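Peroxiredoxin (Clostridioides difficile, PDB 6TSB) probably reduces hydroperoxides through its peroxiredoxin part and hydrolyses chitin through its C-terminal glycosyl hydrolase family 18 domain, the part described here. Local coordinates at residues 55-60 / 79-84; 184-187 / 191-194; 220-225 / 261-266; 286-291 / 295-300. All blocks are in the same frame, centred on the assembly; numbering follows the deposited sequence.

How the contacts relate
Four contacts follow one another along the chain without nesting or crossing. Contact 1 closes the loop from strand 56-64 to helix 75-83, fixing a helix on the barrel. Contact 2 spans a three-residue turn between the short helices 183-188 and 192-195. Contact 3 closes the longest loop, setting residues 220-225 against the end of strand 254-264; like contact 1 it reaches the barrel sheet. Contact 4 is the hairpin 286-290/295-300, its centre about 47 Å from that of contact 2. Contacts 3 and 4 both touch the second subunit. Strand 328-332 does not pair in its own chain's barrel sheet, while Trp332 of the second subunit packs on Ala60, consistent with a barrel completed by exchange between chains.

Contact 1: residues 55-60 / 79-84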
loop_
_atom_site.group_PDB
_atom_site.type_symbol
_atom_site.label_atom_id
_atom_site.label_comp_id
_atom_site.label_asym_id
_atom_site.label_seq_id
_atom_site.Cartn_x
_atom_site.Cartn_y
_atom_site.Cartn_z
ATOM N N ASP A 55 -20.133 12.110 17.926
ATOM C CA ASP A 55 -21.492 12.268 18.513
ATOM C C ASP A 55 -21.391 12.130 20.035
ATOM O O ASP A 55 -22.283 12.622 20.750
ATOM C CB ASP A 55 -22.482 11.237 17.956
ATOM C CG ASP A 55 -22.730 11.324 16.461
ATOM O OD1 ASP A 55 -23.502 12.201 16.076
ATOM O OD2 ASP A 55 -22.144 10.504 15.707
ATOM N N ALA A 56 -20.369 11.422 20.513
ATOM C CA ALA A 56 -20.221 11.114 21.944
ATOM C C ALA A 56 -18.769 10.807 22.298
ATOM O O ALA A 56 -18.011 10.251 21.468
ATOM C CB ALA A 56 -21.107 9.957 22.299
ATOM N N VAL A 57 -18.417 11.213 23.508
ATOM C CA VAL A 57 -17.105 10.976 24.165
ATOM C C VAL A 57 -17.390 10.190 25.446
ATOM O O VAL A 57 -18.403 10.509 26.173
ATOM C CB VAL A 57 -16.363 12.297 24.457
ATOM C CG1 VAL A 57 -15.892 12.942 23.174
ATOM C CG2 VAL A 57 -17.211 13.283 25.247
ATOM N N ILE A 58 -16.543 9.203 25.707
ATOM C CA ILE A 58 -16.686 8.320 26.887
ATOM C C ILE A 58 -15.433 8.549 27.715
ATOM O O ILE A 58 -14.382 8.063 27.310
ATOM C CB ILE A 58 -16.883 6.836 26.506
ATOM C CG1 ILE A 58 -18.068 6.612 25.566
ATOM C CG2 ILE A 58 -17.031 6.012 27.764
ATOM C CD1 ILE A 58 -18.331 5.142 25.225
ATOM N N PHE A 59 -15.563 9.300 28.811
ATOM C CA PHE A 59 -14.464 9.522 29.782
ATOM C C PHE A 59 -14.093 8.189 30.435
ATOM O O PHE A 59 -14.968 7.535 31.028
ATOM C CB PHE A 59 -14.863 10.527 30.864
ATOM C CG PHE A 59 -13.783 10.701 31.901
ATOM C CD1 PHE A 59 -12.631 11.421 31.611
ATOM C CD2 PHE A 59 -13.894 10.124 33.152
ATOM C CE1 PHE A 59 -11.621 11.570 32.551
ATOM C CE2 PHE A 59 -12.877 10.265 34.090
ATOM C CZ PHE A 59 -11.740 10.977 33.784
ATOM N N ALA A 60 -12.818 7.833 30.409
ATOM C CA ALA A 60 -12.287 6.650 31.114
ATOM C C ALA A 60 -11.206 7.055 32.133
ATOM O O ALA A 60 -10.230 7.713 31.776
ATOM C CB ALA A 60 -11.766 5.707 30.065
ATOM N N ASN A 79 -13.915 17.434 33.697
ATOM C CA ASN A 79 -14.468 18.810 33.630
ATOM C C ASN A 79 -14.024 19.437 32.309
ATOM O O ASN A 79 -14.868 20.073 31.652
ATOM C CB ASN A 79 -14.055 19.653 34.833
ATOM C CG ASN A 79 -14.721 19.186 36.108
ATOM O OD1 ASN A 79 -14.067 19.101 37.146
ATOM N ND2 ASN A 79 -16.005 18.876 36.030
ATOM N N GLN A 80 -12.758 19.254 31.928
ATOM C CA GLN A 80 -12.224 19.798 30.654
ATOM C C GLN A 80 -13.073 19.251 29.506
ATOM O O GLN A 80 -13.597 20.037 28.710
ATOM C CB GLN A 80 -10.754 19.429 30.477
ATOM C CG GLN A 80 -10.096 20.158 29.313
ATOM C CD GLN A 80 -8.642 19.807 29.170
ATOM O OE1 GLN A 80 -7.999 19.421 30.139
ATOM N NE2 GLN A 80 -8.117 19.938 27.964
ATOM N N LEU A 81 -13.292 17.943 29.510
ATOM C CA LEU A 81 -14.041 17.227 28.444
ATOM C C LEU A 81 -15.501 17.698 28.429
ATOM O O LEU A 81 -16.046 17.860 27.327
ATOM C CB LEU A 81 -13.876 15.725 28.687
ATOM C CG LEU A 81 -14.578 14.807 27.698
ATOM C CD1 LEU A 81 -13.932 14.889 26.317
ATOM C CD2 LEU A 81 -14.536 13.383 28.228
ATOM N N LEU A 82 -16.088 17.995 29.589
ATOM C CA LEU A 82 -17.490 18.455 29.722
ATOM C C LEU A 82 -17.624 19.829 29.084
ATOM O O LEU A 82 -18.734 20.141 28.626
ATOM C CB LEU A 82 -17.908 18.523 31.198
ATOM C CG LEU A 82 -18.405 17.199 31.778
ATOM C CD1 LEU A 82 -18.502 17.261 33.287
ATOM C CD2 LEU A 82 -19.747 16.833 31.181
ATOM N N ALA A 83 -16.552 20.619 29.109
ATOM C CA ALA A 83 -16.557 22.007 28.603
ATOM C C ALA A 83 -16.719 22.023 27.071
ATOM O O ALA A 83 -17.208 23.035 26.560
ATOM C CB ALA A 83 -15.300 22.702 29.052
ATOM N N LEU A 84 -16.358 20.944 26.363
ATOM C CA LEU A 84 -16.576 20.823 24.891
ATOM C C LEU A 84 -18.049 21.024 24.531
ATOM O O LEU A 84 -18.303 21.292 23.368
ATOM C CB LEU A 84 -16.115 19.458 24.382
ATOM C CG LEU A 84 -14.617 19.230 24.449
ATOM C CD1 LEU A 84 -14.252 17.878 23.851
ATOM C CD2 LEU A 84 -13.882 20.367 23.747
#
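Leu81 O accepts the backbone amide of Leu84, 3.2 Å from Leu84 N, and this bond holds the helical turn from which the Leu81 side chain reaches the strand. Across the contact itself every touch is apolar, and the two segments bury 161 Å² in all. Leu81 and Val57 approach tip to tip, with Leu81 CD1 resting 3.8 Å from Val57 CG2. The second methyl, Leu81 CD2, lies 3.9 Å from Phe59 CB and also meets Val57 CG2, at 4.0 Å. One leucine fork thus straddles two alternate residues of strand 56-64, both of which point to the helix side, whereas Ile58 between them points away. Leu81 CG lies opposite its backbone N (chi1 180°), an extension that carries both branches out to the sheet. In Phe59 a chi1 of 177° sets CG beside the carbonyl carbon; CB bears the closest touch, and Leu81 CD2 lies at the ring edge, near its plane. In the TIM-barrel fold of family 18, helix 75-83 belongs to the connection between the parallel strands 56-64 and 92-98, a beta-alpha-beta crossover in which the helix covers the outside of the barrel. The same layer is continued by Val93, which touches both Val57 and Leu82, by Val42 beside Val57, and by Phe77 and Leu78 against Phe59. Next along the strand, Ala60 packs on Trp332 of the second subunit.

Contact 2: residues 184-187 / 191-194; sequences GYIN and EIDK
Tyr185 meets Ile192 by the rim of its ring: Tyr185 CE1 is 4.1 Å from Ile192 CD1, and the methyl lies near the ring plane. The two side chains cross at about a right angle. A chi1 of -176° turns the tyrosine CG away from the backbone N and carries the ring out toward the second helix, also within about 4 Å of a bound di(hydroxyethyl)ether. Ile186 follows with an aliphatic touch of its own, Ile186 CG1 to Ile192 CG1 at 4.0 Å. Ile192 therefore serves both neighbours, giving its terminal methyl to the tyrosine and its methylene to the isoleucine. The carbonyl of Ile186 supplies the polar link: a water donates to Ile186 O at 2.6 Å and accepts from Ile192 N at 3.1 Å. This water joins the C-terminal part of helix 183-188 to the first amide of helix 192-195, where Glu191 holds the N-cap position. Arg155 NH2 also donates to Ile186 O, so that carbonyl has two partners. The result is two short helices joined by a tight turn, in the segment that leads from strand 174-179 to strand 201-204 of the barrel. Helix 154-169 packs beside it through Phe158 on Tyr185 and through Thr159, bonded to Glu191 OE1, while helix 237-246 contributes Asn243 against Ile186 and Leu244 against Ile192.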
loop_
_atom_site.group_PDB
_atom_site.type_symbol
_atom_site.label_atom_id
_atom_site.label_comp_id
_atom_site.label_asym_id
_atom_site.label_seq_id
_atom_site.Cartn_x
_atom_site.Cartn_y
_atom_site.Cartn_z
ATOM N N GLY A 184 -17.525 -17.660 25.286
ATOM C CA GLY A 184 -17.344 -17.502 26.740
ATOM C C GLY A 184 -18.146 -16.340 27.310
ATOM O O GLY A 184 -18.780 -16.550 28.359
ATOM N N TYR A 185 -18.118 -15.158 26.676
ATOM C CA TYR A 185 -18.802 -13.937 27.184
ATOM C C TYR A 185 -20.320 -14.151 27.054
ATOM O O TYR A 185 -21.083 -13.765 27.966
ATOM C CB TYR A 185 -18.305 -12.642 26.505
ATOM C CG TYR A 185 -18.908 -11.367 27.064
ATOM C CD1 TYR A 185 -20.172 -10.952 26.674
ATOM C CD2 TYR A 185 -18.246 -10.584 28.007
ATOM C CE1 TYR A 185 -20.760 -9.816 27.206
ATOM C CE2 TYR A 185 -18.821 -9.432 28.540
ATOM C CZ TYR A 185 -20.088 -9.065 28.154
ATOM O OH TYR A 185 -20.697 -7.965 28.662
ATOM N N ILE A 186 -20.785 -14.754 25.967
ATOM C CA ILE A 186 -22.252 -14.868 25.745
ATOM C C ILE A 186 -22.863 -15.868 26.734
ATOM O O ILE A 186 -24.018 -15.611 27.171
ATOM C CB ILE A 186 -22.571 -15.189 24.283
ATOM C CG1 ILE A 186 -22.277 -13.954 23.430
ATOM C CG2 ILE A 186 -24.020 -15.658 24.127
ATOM C CD1 ILE A 186 -21.663 -14.273 22.119
ATOM N N ASN A 187 -22.123 -16.917 27.088
ATOM C CA ASN A 187 -22.600 -18.052 27.925
ATOM C C ASN A 187 -22.273 -17.857 29.416
ATOM O O ASN A 187 -23.012 -18.431 30.218
ATOM C CB ASN A 187 -22.007 -19.390 27.456
ATOM C CG ASN A 187 -22.398 -19.751 26.032
ATOM O OD1 ASN A 187 -23.510 -19.469 25.567
ATOM N ND2 ASN A 187 -21.458 -20.338 25.311
ATOM N N GLU A 191 -26.205 -12.072 29.939
ATOM C CA GLU A 191 -27.494 -12.538 29.404
ATOM C C GLU A 191 -27.812 -11.525 28.324
ATOM O O GLU A 191 -28.530 -10.565 28.629
ATOM C CB GLU A 191 -28.594 -12.594 30.479
ATOM C CG GLU A 191 -28.315 -13.532 31.658
ATOM C CD GLU A 191 -29.468 -13.595 32.662
ATOM O OE1 GLU A 191 -29.844 -12.532 33.238
ATOM O OE2 GLU A 191 -30.043 -14.698 32.838
ATOM N N ILE A 192 -27.247 -11.722 27.130
ATOM C CA ILE A 192 -27.349 -10.734 26.014
ATOM C C ILE A 192 -28.811 -10.370 25.804
ATOM O O ILE A 192 -29.112 -9.167 25.662
ATOM C CB ILE A 192 -26.743 -11.272 24.711
ATOM C CG1 ILE A 192 -25.275 -11.674 24.875
ATOM C CG2 ILE A 192 -26.964 -10.269 23.575
ATOM C CD1 ILE A 192 -24.395 -10.617 25.514
ATOM N N ASP A 193 -29.701 -11.361 25.777
ATOM C CA ASP A 193 -31.140 -11.121 25.461
ATOM C C ASP A 193 -31.820 -10.386 26.623
ATOM O O ASP A 193 -32.786 -9.692 26.377
ATOM C CB ASP A 193 -31.877 -12.416 25.085
ATOM C CG ASP A 193 -32.041 -13.432 26.207
ATOM O OD1 ASP A 193 -31.045 -13.723 26.929
ATOM O OD2 ASP A 193 -33.173 -13.924 26.360
ATOM N N LYS A 194 -31.353 -10.563 27.856
ATOM C CA LYS A 194 -31.929 -9.870 29.046
ATOM C C LYS A 194 -31.405 -8.422 29.138
ATOM O O LYS A 194 -32.243 -7.527 29.374
ATOM C CB LYS A 194 -31.650 -10.672 30.324
ATOM C CG LYS A 194 -32.400 -11.991 30.437
ATOM C CD LYS A 194 -33.889 -11.791 30.650
ATOM C CE LYS A 194 -34.762 -12.418 29.580
ATOM N NZ LYS A 194 -35.170 -13.790 29.959
HETATM O O HOH W 1 -26.409 -14.664 26.641
#

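Contact 3: residues 220-225 / 261-266; sequences KHQANL and YGRLGA
Gln222 comes from the long loop after strand 201-204 and lies against the C-terminal end of strand 254-264, the end where family 18 TIM barrels have their substrate cleft. Its CB points to the strand and stands 4.3 Å from Arg263 CB. A chi1 of 77° then wedges CG between backbone N and carbonyl carbon, and a bend at chi2 turns the amide toward the tyrosine. Gln222 CD packs 4.0 Å from Arg263 CB and equally near Tyr261 CE2. At the tip, Gln222 NE2 lies 3.3 Å from Tyr261 O, and Gln222 OE1 approaches Tyr261 CE2 to 3.4 Å, obliquely, the amide and ring planes lying 62° apart. Gln222 OE1 accepts the backbone N of Asp208, whose OD1 also takes the Tyr261 hydroxyl and forms a salt bridge with Arg263 NE. Asp208 therefore ties together the polar ends of all three side chains, probably fixing how phenol and guanidinium are turned. A water links the two backbones, accepting from Gly265 N at 3.0 Å and lying 3.1 Å from Lys220 O. The second subunit closes over the loop: its Ser307 OG bonds Gln222 N, its Asp290 bonds His221 NE2, and its Tyr336 packs on Tyr261. Arg263, bent at chi3, curls back so that NH1 donates to Gly265 O at 3.0 Å with an N-H...O angle of 168°, the oxygen lying in the guanidinium plane.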
loop_
_atom_site.group_PDB
_atom_site.type_symbol
_atom_site.label_atom_id
_atom_site.label_comp_id
_atom_site.label_asym_id
_atom_site.label_seq_id
_atom_site.Cartn_x
_atom_site.Cartn_y
_atom_site.Cartn_z
ATOM N N LYS A 220 -0.279 -12.840 15.495
ATOM C CA LYS A 220 -1.499 -12.899 14.658
ATOM C C LYS A 220 -2.165 -11.522 14.736
ATOM O O LYS A 220 -1.631 -10.669 15.486
ATOM C CB LYS A 220 -2.419 -14.017 15.156
ATOM C CG LYS A 220 -1.762 -15.365 15.437
ATOM C CD LYS A 220 -1.147 -16.041 14.227
ATOM C CE LYS A 220 -1.492 -17.513 14.113
ATOM N NZ LYS A 220 -2.648 -17.718 13.209
ATOM N N HIS A 221 -3.275 -11.321 14.016
ATOM C CA HIS A 221 -4.107 -10.091 14.080
ATOM C C HIS A 221 -4.853 -10.008 15.415
ATOM O O HIS A 221 -5.319 -11.069 15.929
ATOM C CB HIS A 221 -5.144 -10.022 12.960
ATOM C CG HIS A 221 -4.560 -10.206 11.609
ATOM N ND1 HIS A 221 -3.541 -9.408 11.147
ATOM C CD2 HIS A 221 -4.856 -11.080 10.624
ATOM C CE1 HIS A 221 -3.231 -9.776 9.925
ATOM N NE2 HIS A 221 -4.032 -10.798 9.576
ATOM N N GLN A 222 -4.969 -8.774 15.917
ATOM C CA GLN A 222 -5.651 -8.398 17.183
ATOM C C GLN A 222 -7.117 -8.038 16.894
ATOM O O GLN A 222 -7.901 -8.162 17.843
ATOM C CB GLN A 222 -4.913 -7.243 17.876
ATOM C CG GLN A 222 -5.148 -5.864 17.252
ATOM C CD GLN A 222 -5.140 -4.744 18.275
ATOM O OE1 GLN A 222 -5.602 -4.904 19.400
ATOM N NE2 GLN A 222 -4.640 -3.577 17.895
ATOM N N ALA A 223 -7.457 -7.601 15.667
ATOM C CA ALA A 223 -8.777 -7.025 15.288
ATOM C C ALA A 223 -9.187 -7.393 13.836
ATOM O O ALA A 223 -9.866 -6.575 13.147
ATOM C CB ALA A 223 -8.743 -5.533 15.485
ATOM N N ASN A 224 -8.876 -8.616 13.395
ATOM C CA ASN A 224 -9.248 -9.117 12.044
ATOM C C ASN A 224 -10.761 -8.974 11.856
ATOM O O ASN A 224 -11.517 -9.397 12.749
ATOM C CB ASN A 224 -8.707 -10.525 11.805
ATOM C CG ASN A 224 -9.119 -11.536 12.854
ATOM O OD1 ASN A 224 -8.460 -11.680 13.900
ATOM N ND2 ASN A 224 -10.153 -12.303 12.534
ATOM N N LEU A 225 -11.210 -8.350 10.768
ATOM C CA LEU A 225 -12.672 -8.193 10.554
ATOM C C LEU A 225 -13.252 -9.573 10.172
ATOM O O LEU A 225 -14.287 -9.950 10.758
ATOM C CB LEU A 225 -12.941 -7.114 9.512
ATOM C CG LEU A 225 -14.408 -6.904 9.151
ATOM C CD1 LEU A 225 -15.245 -6.559 10.378
ATOM C CD2 LEU A 225 -14.570 -5.836 8.074
ATOM N N TYR A 261 -4.343 1.753 18.480
ATOM C CA TYR A 261 -3.003 1.263 18.860
ATOM C C TYR A 261 -2.730 0.017 18.030
ATOM O O TYR A 261 -3.687 -0.495 17.433
ATOM C CB TYR A 261 -2.920 0.902 20.346
ATOM C CG TYR A 261 -3.902 -0.144 20.816
ATOM C CD1 TYR A 261 -5.207 0.194 21.120
ATOM C CD2 TYR A 261 -3.515 -1.463 20.994
ATOM C CE1 TYR A 261 -6.118 -0.757 21.551
ATOM C CE2 TYR A 261 -4.400 -2.422 21.450
ATOM C CZ TYR A 261 -5.713 -2.065 21.715
ATOM O OH TYR A 261 -6.621 -2.980 22.151
ATOM N N GLY A 262 -1.468 -0.409 18.017
ATOM C CA GLY A 262 -0.983 -1.679 17.459
ATOM C C GLY A 262 -0.626 -2.626 18.572
ATOM O O GLY A 262 -0.241 -2.132 19.629
ATOM N N ARG A 263 -0.778 -3.934 18.349
ATOM C CA ARG A 263 -0.375 -4.976 19.322
ATOM C C ARG A 263 0.387 -6.081 18.588
ATOM O O ARG A 263 0.083 -6.313 17.415
ATOM C CB ARG A 263 -1.597 -5.538 20.050
ATOM C CG ARG A 263 -1.319 -6.793 20.868
ATOM C CD ARG A 263 -2.519 -7.353 21.622
ATOM N NE ARG A 263 -3.093 -6.445 22.611
ATOM C CZ ARG A 263 -2.594 -6.218 23.827
ATOM N NH1 ARG A 263 -1.490 -6.828 24.236
ATOM N NH2 ARG A 263 -3.200 -5.367 24.632
ATOM N N LEU A 264 1.351 -6.696 19.282
ATOM C CA LEU A 264 2.025 -7.971 18.931
ATOM C C LEU A 264 2.024 -8.847 20.193
ATOM O O LEU A 264 2.869 -8.629 21.092
ATOM C CB LEU A 264 3.441 -7.684 18.414
ATOM C CG LEU A 264 4.243 -8.895 17.928
ATOM C CD1 LEU A 264 3.639 -9.474 16.658
ATOM C CD2 LEU A 264 5.710 -8.531 17.704
ATOM N N GLY A 265 1.042 -9.746 20.288
ATOM C CA GLY A 265 0.847 -10.656 21.432
ATOM C C GLY A 265 0.587 -9.898 22.718
ATOM O O GLY A 265 0.277 -8.718 22.648
ATOM N N ALA A 266 0.749 -10.562 23.860
ATOM C CA ALA A 266 0.487 -10.000 25.206
ATOM C C ALA A 266 1.513 -8.907 25.533
ATOM O O ALA A 266 1.203 -8.043 26.355
ATOM C CB ALA A 266 0.515 -11.104 26.242
HETATM O O HOH W 2 -0.748 -9.116 17.987
#

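Contact 4: residues 286-291 / 295-300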
loop_
_atom_site.group_PDB
_atom_site.type_symbol
_atom_site.label_atom_id
_atom_site.label_comp_id
_atom_site.label_asym_id
_atom_site.label_seq_id
_atom_site.Cartn_x
_atom_site.Cartn_y
_atom_site.Cartn_z
ATOM N N GLU A 286 5.479 9.960 2.003
ATOM C CA GLU A 286 4.231 9.164 2.039
ATOM C C GLU A 286 4.059 8.470 0.683
ATOM O O GLU A 286 4.238 9.136 -0.361
ATOM C CB GLU A 286 3.071 10.082 2.433
ATOM C CG GLU A 286 2.029 9.398 3.302
ATOM C CD GLU A 286 1.519 10.207 4.480
ATOM O OE1 GLU A 286 2.096 11.277 4.782
ATOM O OE2 GLU A 286 0.550 9.749 5.103
ATOM N N TYR A 287 3.753 7.172 0.715
ATOM C CA TYR A 287 3.492 6.308 -0.463
ATOM C C TYR A 287 2.065 6.567 -0.969
ATOM O O TYR A 287 1.114 6.481 -0.159
ATOM C CB TYR A 287 3.713 4.848 -0.074
ATOM C CG TYR A 287 3.468 3.858 -1.177
ATOM C CD1 TYR A 287 2.180 3.452 -1.494
ATOM C CD2 TYR A 287 4.520 3.315 -1.903
ATOM C CE1 TYR A 287 1.944 2.516 -2.488
ATOM C CE2 TYR A 287 4.299 2.391 -2.916
ATOM C CZ TYR A 287 3.005 1.987 -3.211
ATOM O OH TYR A 287 2.761 1.073 -4.198
ATOM N N ARG A 288 1.931 6.903 -2.259
ATOM C CA ARG A 288 0.639 7.119 -2.974
ATOM C C ARG A 288 0.610 6.262 -4.249
ATOM O O ARG A 288 1.695 5.837 -4.728
ATOM C CB ARG A 288 0.455 8.598 -3.330
ATOM C CG ARG A 288 0.394 9.545 -2.141
ATOM C CD ARG A 288 -0.969 9.538 -1.483
ATOM N NE ARG A 288 -0.926 10.143 -0.157
ATOM C CZ ARG A 288 -1.205 11.414 0.126
ATOM N NH1 ARG A 288 -1.558 12.260 -0.830
ATOM N NH2 ARG A 288 -1.120 11.835 1.377
ATOM N N PHE A 289 -0.583 6.011 -4.787
ATOM C CA PHE A 289 -0.804 5.185 -6.009
ATOM C C PHE A 289 -1.871 5.833 -6.915
ATOM O O PHE A 289 -3.010 6.185 -6.475
ATOM C CB PHE A 289 -1.121 3.720 -5.661
ATOM C CG PHE A 289 -0.744 2.751 -6.749
ATOM C CD1 PHE A 289 -1.571 2.565 -7.844
ATOM C CD2 PHE A 289 0.467 2.081 -6.712
ATOM C CE1 PHE A 289 -1.209 1.703 -8.863
ATOM C CE2 PHE A 289 0.839 1.222 -7.734
ATOM C CZ PHE A 289 0.002 1.035 -8.809
ATOM N N ASP A 290 -1.502 5.988 -8.189
ATOM C CA ASP A 290 -2.413 6.375 -9.292
ATOM C C ASP A 290 -2.937 5.075 -9.899
ATOM O O ASP A 290 -2.155 4.376 -10.551
ATOM C CB ASP A 290 -1.678 7.287 -10.269
ATOM C CG ASP A 290 -2.577 8.100 -11.173
ATOM O OD1 ASP A 290 -3.712 7.627 -11.462
ATOM O OD2 ASP A 290 -2.127 9.210 -11.581
ATOM N N ASN A 291 -4.204 4.744 -9.626
ATOM C CA ASN A 291 -4.880 3.495 -10.088
ATOM C C ASN A 291 -5.355 3.608 -11.545
ATOM O O ASN A 291 -5.574 2.530 -12.172
ATOM C CB ASN A 291 -6.031 3.128 -9.147
ATOM C CG ASN A 291 -5.494 2.423 -7.927
ATOM O OD1 ASN A 291 -5.433 3.001 -6.846
ATOM N ND2 ASN A 291 -5.016 1.209 -8.128
ATOM N N VAL A 295 0.755 3.308 -11.663
ATOM C CA VAL A 295 2.159 3.471 -11.181
ATOM C C VAL A 295 2.199 4.078 -9.774
ATOM O O VAL A 295 1.353 4.905 -9.426
ATOM C CB VAL A 295 2.978 4.347 -12.145
ATOM C CG1 VAL A 295 3.217 3.611 -13.448
ATOM C CG2 VAL A 295 2.353 5.721 -12.376
ATOM N N PRO A 296 3.199 3.707 -8.933
ATOM C CA PRO A 296 3.375 4.324 -7.613
ATOM C C PRO A 296 4.031 5.705 -7.681
ATOM O O PRO A 296 4.622 6.023 -8.689
ATOM C CB PRO A 296 4.318 3.371 -6.876
ATOM C CG PRO A 296 5.129 2.746 -8.003
ATOM C CD PRO A 296 4.161 2.610 -9.162
ATOM N N TYR A 297 3.896 6.480 -6.613
ATOM C CA TYR A 297 4.571 7.786 -6.450
ATOM C C TYR A 297 4.655 8.116 -4.959
ATOM O O TYR A 297 4.049 7.394 -4.153
ATOM C CB TYR A 297 3.854 8.854 -7.283
ATOM C CG TYR A 297 2.480 9.302 -6.838
ATOM C CD1 TYR A 297 1.353 8.498 -6.982
ATOM C CD2 TYR A 297 2.292 10.588 -6.345
ATOM C CE1 TYR A 297 0.089 8.952 -6.609
ATOM C CE2 TYR A 297 1.043 11.055 -5.966
ATOM C CZ TYR A 297 -0.070 10.239 -6.101
ATOM O OH TYR A 297 -1.293 10.738 -5.720
ATOM N N LEU A 298 5.397 9.170 -4.623
ATOM C CA LEU A 298 5.587 9.660 -3.237
ATOM C C LEU A 298 5.185 11.138 -3.144
ATOM O O LEU A 298 5.492 11.909 -4.095
ATOM C CB LEU A 298 7.051 9.486 -2.824
ATOM C CG LEU A 298 7.637 8.088 -2.995
ATOM C CD1 LEU A 298 8.947 7.960 -2.230
ATOM C CD2 LEU A 298 6.661 7.010 -2.562
ATOM N N VAL A 299 4.542 11.503 -2.028
ATOM C CA VAL A 299 4.256 12.916 -1.644
ATOM C C VAL A 299 5.037 13.243 -0.364
ATOM O O VAL A 299 5.349 12.310 0.413
ATOM C CB VAL A 299 2.746 13.189 -1.482
ATOM C CG1 VAL A 299 1.998 13.043 -2.804
ATOM C CG2 VAL A 299 2.113 12.318 -0.408
ATOM N N LYS A 300 5.372 14.522 -0.196
ATOM C CA LYS A 300 5.930 15.101 1.054
ATOM C C LYS A 300 5.650 16.607 1.056
ATOM O O LYS A 300 6.052 17.270 0.060
ATOM C CB LYS A 300 7.430 14.824 1.172
ATOM C CG LYS A 300 7.943 14.797 2.603
ATOM C CD LYS A 300 9.417 15.072 2.713
ATOM C CE LYS A 300 9.908 15.031 4.145
ATOM N NZ LYS A 300 11.381 14.880 4.194
HETATM O O HOH W 3 -3.540 9.269 -7.056
#
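Arg288 CB sits as a bump on the face of the Tyr297 ring, 3.4 Å from its centroid in a CH-pi contact and offset toward the rim. Tyr297 takes this place because a chi1 of 70° folds its ring back over the partner strand. On the same side of the hairpin as Tyr297, the guanidinium of Arg288 lies like a lid on Val299: Val299 CG2 is 3.5 Å from Arg288 CZ, over the centre of the group. Glu286 CB fills the neighbouring hollow, 3.7 Å from the same methyl, Val299 CG2. On the other face the Phe289 ring spreads over the Val295-Pro296 peptide, with Phe289 CE2 3.6 Å from Pro296 N, while the Tyr287 ring obliquely crosses the proline, Tyr287 OH lying 3.9 Å from Pro296 CB. Tyr287 OH bonds Asp310. Backbone bonds set the register; that from Glu286 N to Val299 O, 2.8 Å, is nearly straight (174°). Strand 303-307 extends the sheet, and its Phe304 ring meets Tyr297, the planes nearly parallel. The two strands form an antiparallel beta hairpin, consistent with the alpha+beta insertion that many family 18 chitinases carry before the last barrel strand.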